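Local coordinates for protein glycosyl hydrolase, family 8 (Clostridium perfringens, PDB 3REN) that probably hydrolyses alpha-glucan chains as an alpha-amylase built on an (alpha/alpha)6-barrel, at residues A[281-286]-A[335-340]. Numbering follows the deposited sequence. Where two conformers were deposited one is given.
Sequences ESPSIY and SFDNLN
Ser284 and Asp337 meet through matching first torsions: each turns its outer atom anti to its own carbonyl carbon, the hydroxyl at chi1 -69° and the carboxylate carbon at chi1 -73°. The two groups thereby converge where residues 281-286 and 335-340 bring their backbones nearest, with the CA atoms of Ser284 and Asp337 5.1 Å apart. Ser284 OG is modelled as a hydrogen-bond donor to Asp337 OD1, at an O-O distance of 2.4 Å too short to be taken at face value. The same hydroxyl also accepts from Asn340, one helical turn beyond Asp337; its ND2 lies 3.1 Å from Ser284 OG, with an N-H...O angle of 165° and the oxygen almost in the amide plane. As modelled, a single buried serine oxygen serves as both donor and acceptor, which illustrates how one hydroxyl can join two side chains of a facing helix. That amide nitrogen also sits over one face of the Phe336 ring, offset toward the rim, while Phe336 CE2 comes within 3.5 Å of Ser284 OG. Beside this polar centre, the Pro283 ring lies obliquely across the Asp337 side chain, its CD 3.8 Å from Asp337 CG. Ser282 caps helix 283-296, its OG accepting weak bonds from the backbone N atoms of Ser284 and Ile285. Touching Pro283 and Ser284, Asp337 lies by the start of that helix. The contact joins the N-terminal ends of helices 283-296 and 335-346 within the (alpha/alpha)6-barrel; Leu232 of helix 231-243 touches both Ser284 and Phe336, Pro283 rests on Leu309 of helix 299-312, and Phe336 reaches helix 62-74 at Glu63 and Leu67.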
loop_
_atom_site.group_PDB
_atom_site.type_symbol
_atom_site.label_atom_id
_atom_site.label_comp_id
_atom_site.label_asym_id
_atom_site.label_seq_id
_atom_site.Cartn_x
_atom_site.Cartn_y
_atom_site.Cartn_z
ATOM N N GLU A 281 0.922 14.922 -9.156
ATOM C CA GLU A 281 1.900 13.895 -8.846
ATOM C C GLU A 281 1.693 13.433 -7.375
ATOM O O GLU A 281 1.088 14.139 -6.583
ATOM C CB GLU A 281 3.303 14.458 -8.990
ATOM C CG GLU A 281 3.813 14.643 -10.418
ATOM C CD GLU A 281 5.176 15.309 -10.382
ATOM O OE1 GLU A 281 6.187 14.618 -10.619
ATOM O OE2 GLU A 281 5.233 16.514 -10.043
ATOM N N SER A 282 2.235 12.278 -7.017
ATOM C CA SER A 282 2.063 11.734 -5.664
ATOM C C SER A 282 3.301 10.941 -5.250
ATOM O O SER A 282 3.778 10.139 -6.014
ATOM C CB SER A 282 0.813 10.818 -5.701
ATOM O OG SER A 282 0.847 9.797 -4.737
ATOM N N PRO A 283 3.818 11.141 -4.024
ATOM C CA PRO A 283 4.897 10.255 -3.549
ATOM C C PRO A 283 4.526 8.751 -3.605
ATOM O O PRO A 283 5.406 7.925 -3.761
ATOM C CB PRO A 283 5.072 10.675 -2.076
ATOM C CG PRO A 283 4.515 12.100 -2.031
ATOM C CD PRO A 283 3.398 12.124 -3.003
ATOM N N SER A 284 3.242 8.406 -3.473
ATOM C CA SER A 284 2.821 6.987 -3.503
ATOM C C SER A 284 2.978 6.363 -4.881
ATOM O O SER A 284 3.310 5.180 -5.003
ATOM C CB SER A 284 1.379 6.848 -3.022
ATOM O OG SER A 284 1.333 7.128 -1.645
ATOM N N ILE A 285 2.716 7.155 -5.917
ATOM C CA ILE A 285 2.949 6.728 -7.296
ATOM C C ILE A 285 4.430 6.443 -7.485
ATOM O O ILE A 285 4.822 5.341 -7.912
ATOM C CB ILE A 285 2.571 7.829 -8.266
ATOM C CG1 ILE A 285 1.087 8.140 -8.145
ATOM C CG2 ILE A 285 2.971 7.448 -9.715
ATOM C CD1 ILE A 285 0.251 7.179 -8.844
ATOM N N TYR A 286 5.265 7.450 -7.170
ATOM C CA TYR A 286 6.731 7.275 -7.340
ATOM C C TYR A 286 7.307 6.142 -6.508
ATOM O O TYR A 286 8.176 5.411 -6.980
ATOM C CB TYR A 286 7.486 8.586 -7.084
ATOM C CG TYR A 286 7.225 9.610 -8.175
ATOM C CD1 TYR A 286 7.405 9.276 -9.525
ATOM C CD2 TYR A 286 6.767 10.886 -7.864
ATOM C CE1 TYR A 286 7.162 10.198 -10.559
ATOM C CE2 TYR A 286 6.520 11.838 -8.890
ATOM C CZ TYR A 286 6.724 11.474 -10.231
ATOM O OH TYR A 286 6.494 12.384 -11.237
ATOM N N SER A 335 -0.246 10.337 5.984
ATOM C CA SER A 335 0.611 9.245 6.416
ATOM C C SER A 335 0.852 8.296 5.260
ATOM O O SER A 335 1.951 7.783 5.062
ATOM C CB SER A 335 -0.024 8.500 7.609
ATOM O OG SER A 335 -1.301 7.955 7.241
ATOM N N PHE A 336 -0.188 8.040 4.491
ATOM C CA PHE A 336 -0.062 7.062 3.408
ATOM C C PHE A 336 1.101 7.361 2.424
ATOM O O PHE A 336 1.866 6.450 2.053
ATOM C CB PHE A 336 -1.395 6.924 2.668
ATOM C CG PHE A 336 -1.390 5.884 1.588
ATOM C CD1 PHE A 336 -1.341 4.530 1.907
ATOM C CD2 PHE A 336 -1.489 6.266 0.242
ATOM C CE1 PHE A 336 -1.365 3.546 0.897
ATOM C CE2 PHE A 336 -1.515 5.314 -0.773
ATOM C CZ PHE A 336 -1.445 3.952 -0.468
ATOM N N ASP A 337 1.248 8.624 2.024
ATOM C CA ASP A 337 2.346 8.989 1.123
ATOM C C ASP A 337 3.700 8.882 1.773
ATOM O O ASP A 337 4.649 8.441 1.139
ATOM C CB ASP A 337 2.155 10.388 0.557
ATOM C CG ASP A 337 1.047 10.434 -0.481
ATOM O OD1 ASP A 337 0.868 9.431 -1.212
ATOM O OD2 ASP A 337 0.345 11.450 -0.530
ATOM N N ASN A 338 3.771 9.274 3.044
ATOM C CA ASN A 338 4.995 9.182 3.813
ATOM C C ASN A 338 5.470 7.747 4.046
ATOM O O ASN A 338 6.663 7.452 3.887
ATOM C CB ASN A 338 4.870 9.975 5.120
ATOM C CG ASN A 338 4.896 11.476 4.868
ATOM O OD1 ASN A 338 5.955 12.077 4.900
ATOM N ND2 ASN A 338 3.725 12.075 4.562
ATOM N N LEU A 339 4.538 6.855 4.389
ATOM C CA LEU A 339 4.889 5.442 4.597
ATOM C C LEU A 339 5.310 4.722 3.307
ATOM O O LEU A 339 6.233 3.867 3.324
ATOM C CB LEU A 339 3.746 4.695 5.293
ATOM C CG LEU A 339 3.545 5.127 6.737
ATOM C CD1 LEU A 339 2.066 4.818 7.141
ATOM C CD2 LEU A 339 4.635 4.435 7.669
ATOM N N ASN A 340 4.640 5.043 2.195
ATOM C CA ASN A 340 5.005 4.415 0.918
ATOM C C ASN A 340 6.406 4.886 0.515
ATOM O O ASN A 340 7.246 4.072 0.110
ATOM C CB ASN A 340 3.964 4.710 -0.171
ATOM C CG ASN A 340 2.735 3.812 -0.062
ATOM O OD1 ASN A 340 2.858 2.634 0.270
ATOM N ND2 ASN A 340 1.553 4.361 -0.334
#